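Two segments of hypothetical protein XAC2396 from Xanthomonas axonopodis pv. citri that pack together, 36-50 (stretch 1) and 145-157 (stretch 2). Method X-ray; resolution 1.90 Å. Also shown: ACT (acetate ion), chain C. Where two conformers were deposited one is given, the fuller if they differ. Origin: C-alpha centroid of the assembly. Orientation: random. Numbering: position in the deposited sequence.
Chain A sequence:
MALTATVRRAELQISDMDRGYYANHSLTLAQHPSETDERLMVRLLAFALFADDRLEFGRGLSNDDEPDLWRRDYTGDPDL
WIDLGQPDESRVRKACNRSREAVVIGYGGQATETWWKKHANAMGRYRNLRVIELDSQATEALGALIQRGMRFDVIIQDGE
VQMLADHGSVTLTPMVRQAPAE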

# COMPACT_ATOMS: atom_id res chain seq x y z
N THR A 36 -12.11 4.47 -24.98
CA THR A 36 -11.36 5.71 -25.24
C THR A 36 -9.89 5.39 -25.39
O THR A 36 -9.42 4.33 -24.93
CB THR A 36 -11.47 6.73 -24.09
OG1 THR A 36 -11.09 6.11 -22.85
CG2 THR A 36 -12.88 7.30 -23.99
N ASP A 37 -9.14 6.32 -25.98
CA ASP A 37 -7.67 6.23 -26.00
C ASP A 37 -7.06 6.09 -24.60
O ASP A 37 -6.16 5.28 -24.37
CB ASP A 37 -7.09 7.47 -26.69
CG ASP A 37 -7.39 7.51 -28.16
OD1 ASP A 37 -7.95 6.54 -28.74
OD2 ASP A 37 -7.05 8.52 -28.77
N GLU A 38 -7.56 6.90 -23.67
CA GLU A 38 -7.18 6.80 -22.26
C GLU A 38 -7.38 5.38 -21.70
O GLU A 38 -6.47 4.82 -21.12
CB GLU A 38 -7.98 7.80 -21.42
CG GLU A 38 -7.70 7.74 -19.91
CD GLU A 38 -8.46 8.80 -19.09
OE1 GLU A 38 -9.43 9.40 -19.60
OE2 GLU A 38 -8.10 9.04 -17.92
N ARG A 39 -8.58 4.80 -21.85
CA ARG A 39 -8.84 3.43 -21.33
C ARG A 39 -7.93 2.43 -21.99
O ARG A 39 -7.38 1.54 -21.31
CB ARG A 39 -10.28 2.99 -21.60
CG ARG A 39 -10.69 1.76 -20.77
CD ARG A 39 -12.13 1.38 -21.10
NE ARG A 39 -12.61 0.28 -20.27
CZ ARG A 39 -12.23 -0.99 -20.39
NH1 ARG A 39 -11.36 -1.35 -21.36
NH2 ARG A 39 -12.74 -1.90 -19.56
N LEU A 40 -7.72 2.56 -23.31
CA LEU A 40 -6.78 1.63 -23.99
C LEU A 40 -5.38 1.69 -23.37
O LEU A 40 -4.72 0.66 -23.14
CB LEU A 40 -6.74 1.90 -25.50
CG LEU A 40 -5.97 0.73 -26.12
CD1 LEU A 40 -6.82 -0.09 -27.00
CD2 LEU A 40 -4.65 1.15 -26.75
N MSE A 41 -4.90 2.89 -23.09
CA MSE A 41 -3.56 3.04 -22.54
C MSE A 41 -3.50 2.55 -21.08
O MSE A 41 -2.47 2.04 -20.62
CB MSE A 41 -3.02 4.50 -22.70
CG MSE A 41 -2.86 4.95 -24.18
SE MSE A 41 -1.55 3.86 -25.08
CE MSE A 41 -0.00 4.46 -24.10
N VAL A 42 -4.59 2.68 -20.35
CA VAL A 42 -4.68 2.11 -18.99
C VAL A 42 -4.60 0.58 -19.10
O VAL A 42 -3.91 -0.07 -18.27
CB VAL A 42 -5.96 2.52 -18.23
CG1 VAL A 42 -6.09 1.76 -16.88
CG2 VAL A 42 -5.94 4.02 -17.91
N ARG A 43 -5.24 -0.02 -20.13
CA ARG A 43 -5.11 -1.47 -20.32
C ARG A 43 -3.67 -1.86 -20.65
O ARG A 43 -3.16 -2.88 -20.17
CB ARG A 43 -5.97 -1.98 -21.46
CG ARG A 43 -7.47 -1.99 -21.29
CD ARG A 43 -7.95 -3.21 -22.16
NE ARG A 43 -8.11 -2.79 -23.56
CZ ARG A 43 -7.82 -3.51 -24.64
NH1 ARG A 43 -7.25 -4.71 -24.55
NH2 ARG A 43 -8.05 -2.97 -25.83
N LEU A 44 -3.03 -1.09 -21.52
CA LEU A 44 -1.63 -1.33 -21.83
C LEU A 44 -0.77 -1.19 -20.57
O LEU A 44 0.06 -2.05 -20.28
CB LEU A 44 -1.14 -0.38 -22.93
CG LEU A 44 0.28 -0.63 -23.39
CD1 LEU A 44 0.37 -2.04 -24.04
CD2 LEU A 44 0.71 0.46 -24.33
N LEU A 45 -0.96 -0.11 -19.83
CA LEU A 45 -0.27 0.06 -18.55
C LEU A 45 -0.53 -1.13 -17.59
O LEU A 45 0.39 -1.58 -16.89
CB LEU A 45 -0.66 1.42 -17.89
CG LEU A 45 -0.13 1.69 -16.48
CD1 LEU A 45 1.37 1.73 -16.40
CD2 LEU A 45 -0.74 2.97 -15.91
N ALA A 46 -1.78 -1.61 -17.55
CA ALA A 46 -2.16 -2.73 -16.68
C ALA A 46 -1.39 -3.99 -17.04
O ALA A 46 -0.90 -4.72 -16.16
CB ALA A 46 -3.65 -2.99 -16.73
N PHE A 47 -1.29 -4.26 -18.34
CA PHE A 47 -0.49 -5.36 -18.77
C PHE A 47 0.95 -5.21 -18.22
O PHE A 47 1.50 -6.16 -17.65
CB PHE A 47 -0.54 -5.50 -20.32
CG PHE A 47 0.07 -6.79 -20.80
CD1 PHE A 47 1.43 -6.97 -20.78
CD2 PHE A 47 -0.74 -7.84 -21.24
CE1 PHE A 47 2.02 -8.17 -21.20
CE2 PHE A 47 -0.15 -9.06 -21.69
CZ PHE A 47 1.22 -9.21 -21.65
N ALA A 48 1.53 -4.02 -18.34
CA ALA A 48 2.89 -3.79 -17.87
C ALA A 48 3.04 -3.95 -16.36
O ALA A 48 4.09 -4.43 -15.89
CB ALA A 48 3.40 -2.43 -18.33
N LEU A 49 2.02 -3.54 -15.60
CA LEU A 49 2.06 -3.70 -14.14
C LEU A 49 2.03 -5.18 -13.69
O LEU A 49 2.58 -5.53 -12.66
CB LEU A 49 0.95 -2.89 -13.44
CG LEU A 49 1.00 -1.36 -13.63
CD1 LEU A 49 -0.15 -0.67 -12.87
CD2 LEU A 49 2.36 -0.82 -13.20
N PHE A 50 1.42 -6.03 -14.51
CA PHE A 50 1.17 -7.42 -14.14
C PHE A 50 1.77 -8.43 -15.11
O PHE A 50 1.37 -9.59 -15.11
CB PHE A 50 -0.35 -7.63 -14.00
CG PHE A 50 -0.93 -6.92 -12.83
CD1 PHE A 50 -0.77 -7.45 -11.55
CD2 PHE A 50 -1.51 -5.67 -12.97
CE1 PHE A 50 -1.22 -6.78 -10.47
CE2 PHE A 50 -1.97 -4.99 -11.89
CZ PHE A 50 -1.84 -5.55 -10.63
N LEU A 145 -0.51 9.70 -25.62
CA LEU A 145 0.69 9.11 -26.24
C LEU A 145 0.33 7.92 -27.13
O LEU A 145 1.23 7.27 -27.68
CB LEU A 145 1.69 8.67 -25.16
CG LEU A 145 2.31 9.75 -24.26
CD1 LEU A 145 3.34 9.15 -23.34
CD2 LEU A 145 2.94 10.88 -25.06
N ILE A 146 -0.96 7.64 -27.28
CA ILE A 146 -1.43 6.53 -28.10
C ILE A 146 -0.98 6.68 -29.59
O ILE A 146 -0.97 7.77 -30.15
CB ILE A 146 -2.95 6.35 -28.00
CG1 ILE A 146 -3.36 4.91 -28.38
CG2 ILE A 146 -3.70 7.38 -28.86
CD1 ILE A 146 -4.80 4.64 -28.01
N GLN A 147 -0.57 5.57 -30.18
CA GLN A 147 -0.22 5.52 -31.61
C GLN A 147 -0.66 4.16 -32.14
O GLN A 147 -1.01 3.30 -31.37
CB GLN A 147 1.28 5.69 -31.80
CG GLN A 147 1.85 6.99 -31.25
CD GLN A 147 3.32 7.13 -31.55
OE1 GLN A 147 3.76 8.12 -32.12
NE2 GLN A 147 4.10 6.12 -31.18
N ARG A 148 -0.67 3.97 -33.46
CA ARG A 148 -1.02 2.66 -34.01
C ARG A 148 0.08 1.64 -33.76
O ARG A 148 -0.19 0.48 -33.51
CB ARG A 148 -1.32 2.77 -35.51
CG ARG A 148 -2.56 3.58 -35.82
CD ARG A 148 -3.81 2.77 -35.62
NE ARG A 148 -4.96 3.49 -36.17
CZ ARG A 148 -5.67 3.09 -37.22
NH1 ARG A 148 -6.70 3.84 -37.63
NH2 ARG A 148 -5.38 1.97 -37.87
N GLY A 149 1.34 2.09 -33.82
CA GLY A 149 2.50 1.22 -33.53
C GLY A 149 3.34 1.82 -32.42
O GLY A 149 4.05 2.79 -32.64
N MSE A 150 3.27 1.24 -31.22
CA MSE A 150 3.91 1.87 -30.05
C MSE A 150 5.12 1.11 -29.55
O MSE A 150 5.18 -0.12 -29.66
CB MSE A 150 2.90 2.01 -28.90
CG MSE A 150 1.58 2.61 -29.35
SE MSE A 150 0.42 2.93 -27.86
CE MSE A 150 1.18 4.55 -27.49
N ARG A 151 6.08 1.84 -28.99
CA ARG A 151 7.22 1.23 -28.30
C ARG A 151 7.44 1.95 -26.97
O ARG A 151 7.67 3.15 -26.96
CB ARG A 151 8.49 1.31 -29.15
CG ARG A 151 8.60 0.21 -30.20
CD ARG A 151 9.50 0.61 -31.36
NE ARG A 151 10.04 -0.56 -32.06
N PHE A 152 7.36 1.21 -25.86
CA PHE A 152 7.56 1.77 -24.52
C PHE A 152 8.63 1.05 -23.71
O PHE A 152 8.69 -0.19 -23.70
CB PHE A 152 6.25 1.77 -23.71
CG PHE A 152 5.30 2.86 -24.10
CD1 PHE A 152 5.41 4.14 -23.54
CD2 PHE A 152 4.29 2.62 -25.02
CE1 PHE A 152 4.53 5.15 -23.91
CE2 PHE A 152 3.42 3.62 -25.40
CZ PHE A 152 3.53 4.89 -24.85
N ASP A 153 9.48 1.84 -23.05
CA ASP A 153 10.18 1.39 -21.86
C ASP A 153 9.27 1.65 -20.71
O ASP A 153 8.73 2.76 -20.58
CB ASP A 153 11.47 2.19 -21.66
CG ASP A 153 12.48 1.92 -22.74
OD1 ASP A 153 12.72 0.74 -23.08
OD2 ASP A 153 13.05 2.89 -23.27
N VAL A 154 9.04 0.60 -19.93
CA VAL A 154 8.29 0.70 -18.70
C VAL A 154 9.27 0.41 -17.58
O VAL A 154 9.78 -0.71 -17.45
CB VAL A 154 7.12 -0.32 -18.65
CG1 VAL A 154 6.14 0.06 -17.52
CG2 VAL A 154 6.40 -0.38 -19.99
N ILE A 155 9.57 1.46 -16.82
CA ILE A 155 10.53 1.36 -15.74
C ILE A 155 9.73 1.38 -14.42
O ILE A 155 9.03 2.36 -14.12
CB ILE A 155 11.55 2.52 -15.81
CG1 ILE A 155 12.58 2.26 -16.91
CG2 ILE A 155 12.30 2.66 -14.49
CD1 ILE A 155 13.12 3.50 -17.53
N ILE A 156 9.80 0.28 -13.66
CA ILE A 156 9.10 0.18 -12.37
C ILE A 156 10.12 0.04 -11.24
O ILE A 156 11.02 -0.80 -11.32
CB ILE A 156 8.06 -0.96 -12.36
CG1 ILE A 156 7.14 -0.83 -13.59
CG2 ILE A 156 7.25 -0.94 -11.05
CD1 ILE A 156 6.15 -2.00 -13.77
N GLN A 157 9.99 0.91 -10.24
CA GLN A 157 10.96 1.02 -9.14
C GLN A 157 10.32 1.71 -7.92
O GLN A 157 9.79 2.81 -8.05
CB GLN A 157 12.21 1.78 -9.61
CG GLN A 157 12.08 3.32 -9.77
CD GLN A 157 11.15 3.79 -10.90
OE1 GLN A 157 10.73 3.02 -11.76
NE2 GLN A 157 10.85 5.08 -10.90
C ACT C . -2.22 -0.67 -37.33
O ACT C . -3.45 -0.37 -37.25
OXT ACT C . -1.62 -0.28 -38.36
CH3 ACT C . -1.49 -1.41 -36.25

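The packing of an α-helix against a β-strand is one of the commonest ways to build a protein core, and these two segments of XAC2396 illustrate it well. Residues 37-49 form the helix and residues 149-157 the strand; they lie far apart in the sequence. Their axes approach to 10.1 Å, the spacing expected when one layer of side chains from each element fills the gap, and their N-to-C directions differ by 53°. The backbones therefore run in broadly the same sense, but obliquely, and the register advances along both chains: Asp 37 lies nearest Ile 146, Ala 48 nearest Val 154, and Leu 49 nearest Ile 156.

The helix holds its own backbone together. Thr 36 caps the helix, its OG1 accepting a hydrogen bond from Arg 39 N at 3.0 Å, and i to i+4 bonds carry the helix onward, as between Met 41 N and Asp 37 O at 3.0 Å. No hydrogen bond crosses between the stretches. The association rests instead largely on apolar contact; the whole interface buries 465 Å², both sides summed.

Periodicity selects the side chains that meet. On the helix, Asp 37, Met 41, Leu 44 and Ala 48, which direct their CA-to-CB bonds toward the partner, recur every three or four residues, and Leu 40, next to Met 41, also points toward the partner; together they form one face. The strand alternates, so that Met 150, Phe 152, Val 154 and Ile 156 point toward the helix while the residues between them make no contact with it.

Ile 146, in the loop before the strand, is the residue most extensively covered, giving up 93 Å². Its CD1 lies 3.7 Å from Leu 40 CD2, and its CG1 3.9 Å from Met 41 SE. Its CG2 also comes within 3.5 Å of Asp 37 OD2, an apolar methyl against a carboxylate oxygen; Asp 37 OD1 is hydrogen-bonded elsewhere in the structure.

Met 41 links the loop to the strand. Both it and Met 150 are selenomethionines, and their large, polarizable selenium atoms favour dispersion contact: Met 41 SE and Met 150 SE are 3.5 Å apart. With all three chi angles in m, the Met 41 side chain also brings its CE to 3.6 Å from Phe 152 CZ. One turn later, Leu 44 CD2 reaches the same two strand residues more loosely, at 4.2 Å from Phe 152 CD2 and 4.3 Å from Met 150 SE.

Farther along, Ala 48 CB meets Val 154 CG1 at 3.8 Å, a pairing of a lone methyl with a branched side chain where the CA atoms are just 7.1 Å apart. Ile 156 completes the row, its CD1 lying 3.8 Å from Ala 48 O and 4.0 Å from Leu 49 CD2. Leu 49 sets out sideways, yet the end of its side chain comes nearer the strand.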